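Coiled-coil and C2 domain-containing protein 1-like (Drosophila melanogaster, PDB 6EI6) regulates the ESCRT pathway in endosomal protein sorting, binding phosphatidylinositol monophosphates and the ESCRT-III subunit shrb, whose inappropriate polymerisation it probably prevents. Local coordinates at residues Glu44-Ala47 and Lys48-Met51; Ser105-Ile108 and Val109-Asn112. All coordinates share one frame; numbering follows the deposited sequence.

Contact 1 (Glu44-Ala47 and Lys48-Met51); sequences EQLA and KQLM
Gln49 lies back over the preceding helical turn toward Gln45. Its CB sits 3.4 Å from Leu46 O. CG lies as close to Gln45 O, and CD lies about 4 Å from both Gln45 O and Gln45 NE2. CG stands beside the backbone N (chi1 -77°), and the chain beyond it is extended. At the tip, OE1 accepts a hydrogen bond from Gln45 NE2, 3.3 Å away. That donor lies in the carbonyl plane on a lone pair of OE1, and the N-H is fairly straight at 160°. The two amide planes are 67° apart. OE1 also accepts the backbone N of Leu266, so two N-H groups grip this buried oxygen. The other branch, Gln49 NE2, meets Leu46 CD2 at 3.7 Å.

The exposed side of the helix carries a different pair. Lys48 NZ makes a salt bridge with Glu44 OE1 at 3.2 Å. The lysine chain runs straight to CE and then bends at its last torsion, which brings NZ to Glu44 OE1. Four backbone bonds underlie both pairs, the shortest from Leu50 N to Leu46 O at 2.7 Å.

Leu46 and Leu50 pack on helix 66-91, and Gln49 faces strand 265-268. The i to i+4 spacing of backbone bonds, salt bridge and amide pair is that of an amphipathic alpha helix, here in a helical hairpin.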
loop_
_atom_site.group_PDB
_atom_site.type_symbol
_atom_site.label_atom_id
_atom_site.label_comp_id
_atom_site.label_asym_id
_atom_site.label_seq_id
_atom_site.Cartn_x
_atom_site.Cartn_y
_atom_site.Cartn_z
ATOM N N GLU A 44 20.141 9.684 -3.467
ATOM C CA GLU A 44 19.098 8.717 -3.809
ATOM C C GLU A 44 19.051 7.571 -2.811
ATOM O O GLU A 44 17.966 7.167 -2.359
ATOM C CB GLU A 44 19.339 8.162 -5.211
ATOM C CG GLU A 44 19.088 9.171 -6.280
ATOM C CD GLU A 44 17.604 9.255 -6.611
ATOM O OE1 GLU A 44 16.893 8.207 -6.495
ATOM O OE2 GLU A 44 17.139 10.373 -6.954
ATOM N N GLN A 45 20.227 7.009 -2.489
ATOM C CA GLN A 45 20.272 5.882 -1.575
ATOM C C GLN A 45 19.686 6.258 -0.225
ATOM O O GLN A 45 18.904 5.490 0.354
ATOM C CB GLN A 45 21.703 5.384 -1.415
ATOM C CG GLN A 45 21.826 4.253 -0.387
ATOM C CD GLN A 45 21.309 2.933 -0.937
ATOM O OE1 GLN A 45 21.363 2.707 -2.134
ATOM N NE2 GLN A 45 20.808 2.058 -0.061
ATOM N N LEU A 46 20.040 7.445 0.285
ATOM C CA LEU A 46 19.546 7.874 1.586
ATOM C C LEU A 46 18.049 8.152 1.527
ATOM O O LEU A 46 17.308 7.781 2.446
ATOM C CB LEU A 46 20.319 9.116 2.059
ATOM C CG LEU A 46 21.789 8.889 2.453
ATOM C CD1 LEU A 46 22.572 10.222 2.565
ATOM C CD2 LEU A 46 21.896 8.086 3.753
ATOM N N ALA A 47 17.584 8.780 0.438
ATOM C CA ALA A 47 16.149 8.985 0.253
ATOM C C ALA A 47 15.391 7.659 0.226
ATOM O O ALA A 47 14.314 7.550 0.827
ATOM C CB ALA A 47 15.873 9.796 -1.024
ATOM N N LYS A 48 15.943 6.627 -0.439
ATOM C CA LYS A 48 15.290 5.312 -0.413
ATOM C C LYS A 48 15.277 4.734 0.988
ATOM O O LYS A 48 14.300 4.095 1.398
ATOM C CB LYS A 48 15.982 4.321 -1.342
ATOM C CG LYS A 48 15.660 4.452 -2.807
ATOM C CD LYS A 48 16.453 3.425 -3.626
ATOM C CE LYS A 48 16.307 3.710 -5.110
ATOM N NZ LYS A 48 16.538 5.162 -5.435
ATOM N N GLN A 49 16.362 4.936 1.736
ATOM C CA GLN A 49 16.414 4.449 3.109
ATOM C C GLN A 49 15.390 5.174 3.970
ATOM O O GLN A 49 14.695 4.550 4.788
ATOM C CB GLN A 49 17.833 4.634 3.674
ATOM C CG GLN A 49 18.836 3.598 3.181
ATOM C CD GLN A 49 20.310 3.893 3.563
ATOM O OE1 GLN A 49 21.219 3.387 2.904
ATOM N NE2 GLN A 49 20.540 4.710 4.608
ATOM N N LEU A 50 15.310 6.500 3.814
ATOM C CA LEU A 50 14.286 7.280 4.507
ATOM C C LEU A 50 12.889 6.715 4.245
ATOM O O LEU A 50 12.122 6.466 5.184
ATOM C CB LEU A 50 14.360 8.734 4.062
ATOM C CG LEU A 50 13.500 9.675 4.860
ATOM C CD1 LEU A 50 13.894 9.579 6.329
ATOM C CD2 LEU A 50 13.660 11.090 4.296
ATOM N N MET A 51 12.558 6.488 2.970
ATOM C CA MET A 51 11.264 5.917 2.625
ATOM C C MET A 51 11.010 4.616 3.364
ATOM O O MET A 51 9.895 4.383 3.853
ATOM C CB MET A 51 11.162 5.674 1.120
ATOM C CG MET A 51 9.753 5.291 0.666
ATOM S SD MET A 51 8.586 6.684 0.837
ATOM C CE MET A 51 9.268 7.806 -0.359
#

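Contact 2 (Ser105-Ile108 and Val109-Asn112); sequences SFNI and VHCN
Asn107 and His110 meet across a tight turn, by backbone and by side chain. The backbone bond comes first. His110 N donates to Asn107 O over 2.9 Å, and the bond is fairly straight at the hydrogen. The donor stands above the carbonyl plane and does not use a lone pair direction. The bond joins residues three apart. Ile108 and Val109 have helix-like backbone angles, so Asn107-His110 is a type I beta turn.

The second group is van der Waals contact between the two outer side chains. Asn107 holds CG anti to the backbone N (chi1 -163°), which carries the amide toward His110. Its ND2 comes to 3.4 Å from His110 CB and 3.8 Å from His110 CD2. Asn107 OD1 is also 3.8 Å from CD2. The amide and imidazole planes are inclined at 67°, so the groups are not stacked.

A third element lies within 109-112. His110 ND1 donates to Val109 O at 3.0 Å, steeply above the carbonyl plane. The C=O to donor angle is only 84°, so this bond is poorly directed. Just after the turn, Cys111 SG lies 3.7 Å from Ile108 O.

Hydrophobic side chains tie the turn to its surroundings. Ile108 touches Pro252 and Thr255, and Val109 touches Thr255 and Glu259 of helix 255-263. Phe106, just before the turn, packs edge-to-face on Phe72 and also meets Trp265.

The chemistry is mixed. One short backbone bond closes the turn, though its donor stands off the carbonyl plane. The Asn107-His110 side-chain contact adds packing without a hydrogen bond. The poorly directed ND1 bond probably restrains the imidazole only weakly.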
loop_
_atom_site.group_PDB
_atom_site.type_symbol
_atom_site.label_atom_id
_atom_site.label_comp_id
_atom_site.label_asym_id
_atom_site.label_seq_id
_atom_site.Cartn_x
_atom_site.Cartn_y
_atom_site.Cartn_z
ATOM N N SER A 105 18.347 -4.172 10.717
ATOM C CA SER A 105 17.354 -5.239 10.756
ATOM C C SER A 105 15.983 -4.601 10.571
ATOM O O SER A 105 15.445 -3.980 11.489
ATOM C CB SER A 105 17.442 -6.005 12.069
ATOM O OG SER A 105 18.797 -6.170 12.475
ATOM N N PHE A 106 15.452 -4.676 9.366
ATOM C CA PHE A 106 14.014 -4.592 9.183
ATOM C C PHE A 106 13.530 -6.023 9.157
ATOM O O PHE A 106 14.278 -6.938 8.786
ATOM C CB PHE A 106 13.623 -3.882 7.889
ATOM C CG PHE A 106 13.991 -2.415 7.853
ATOM C CD1 PHE A 106 15.294 -1.997 8.092
ATOM C CD2 PHE A 106 13.031 -1.455 7.568
ATOM C CE1 PHE A 106 15.631 -0.646 8.056
ATOM C CE2 PHE A 106 13.363 -0.092 7.533
ATOM C CZ PHE A 106 14.663 0.304 7.777
ATOM N N ASN A 107 12.305 -6.243 9.589
ATOM C CA ASN A 107 11.913 -7.642 9.554
ATOM C C ASN A 107 10.894 -7.842 8.447
ATOM O O ASN A 107 9.769 -8.275 8.710
ATOM C CB ASN A 107 11.374 -8.089 10.906
ATOM C CG ASN A 107 11.334 -9.587 11.041
ATOM O OD1 ASN A 107 11.897 -10.318 10.223
ATOM N ND2 ASN A 107 10.655 -10.059 12.066
ATOM N N ILE A 108 11.294 -7.520 7.211
ATOM C CA ILE A 108 10.321 -7.302 6.138
ATOM C C ILE A 108 9.528 -8.571 5.863
ATOM O O ILE A 108 8.321 -8.517 5.581
ATOM C CB ILE A 108 11.019 -6.782 4.865
ATOM C CG1 ILE A 108 11.664 -5.428 5.143
ATOM C CG2 ILE A 108 10.023 -6.672 3.694
ATOM C CD1 ILE A 108 12.951 -5.228 4.383
ATOM N N VAL A 109 10.180 -9.733 5.969
ATOM C CA VAL A 109 9.530 -11.002 5.655
ATOM C C VAL A 109 8.432 -11.379 6.652
ATOM O O VAL A 109 7.639 -12.284 6.366
ATOM C CB VAL A 109 10.666 -12.047 5.493
ATOM C CG1 VAL A 109 10.242 -13.471 5.824
ATOM C CG2 VAL A 109 11.220 -12.000 4.063
ATOM N N HIS A 110 8.296 -10.651 7.772
ATOM C CA HIS A 110 7.433 -11.053 8.885
ATOM C C HIS A 110 6.481 -9.948 9.349
ATOM O O HIS A 110 6.115 -9.914 10.527
ATOM C CB HIS A 110 8.269 -11.518 10.087
ATOM C CG HIS A 110 8.946 -12.840 9.891
ATOM N ND1 HIS A 110 8.754 -13.623 8.770
ATOM C CD2 HIS A 110 9.821 -13.513 10.672
ATOM C CE1 HIS A 110 9.471 -14.727 8.874
ATOM N NE2 HIS A 110 10.132 -14.681 10.016
ATOM N N CYS A 111 6.074 -9.016 8.489
ATOM C CA CYS A 111 5.001 -8.097 8.880
ATOM C C CYS A 111 3.708 -8.635 8.295
ATOM O O CYS A 111 3.701 -9.143 7.178
ATOM C CB CYS A 111 5.265 -6.649 8.437
ATOM S SG CYS A 111 5.554 -6.268 6.691
ATOM N N ASN A 112 2.631 -8.606 9.066
ATOM C CA ASN A 112 1.465 -9.437 8.740
ATOM C C ASN A 112 1.875 -10.914 8.676
ATOM O O ASN A 112 1.838 -11.562 7.621
ATOM C CB ASN A 112 0.796 -9.010 7.423
ATOM C CG ASN A 112 0.492 -7.538 7.367
ATOM O OD1 ASN A 112 0.319 -6.898 8.394
ATOM N ND2 ASN A 112 0.412 -6.990 6.154
#

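In the fold
In this C-terminal, C2-containing part of the protein, the two contacts follow one another along the chain, neither nested nor crossed. Each lies within a continuous stretch, so neither closes a long loop. Contact 1 lies within helix 34-62. The chain then turns back through helix 66-91, makes strand 99-102 and enters the loop of contact 2. That loop leads to strand 119-128 of the C2 beta sandwich. The centres are 18 Å apart. Trp265 relates them: it meets Gln49 from contact 1 and Phe106 from contact 2. Phe106 also touches Met52 and Thr56, farther along helix 34-62. Together, the contacts relate the helical hairpin, the C-terminal strand and the loop that leads into strand 119-128.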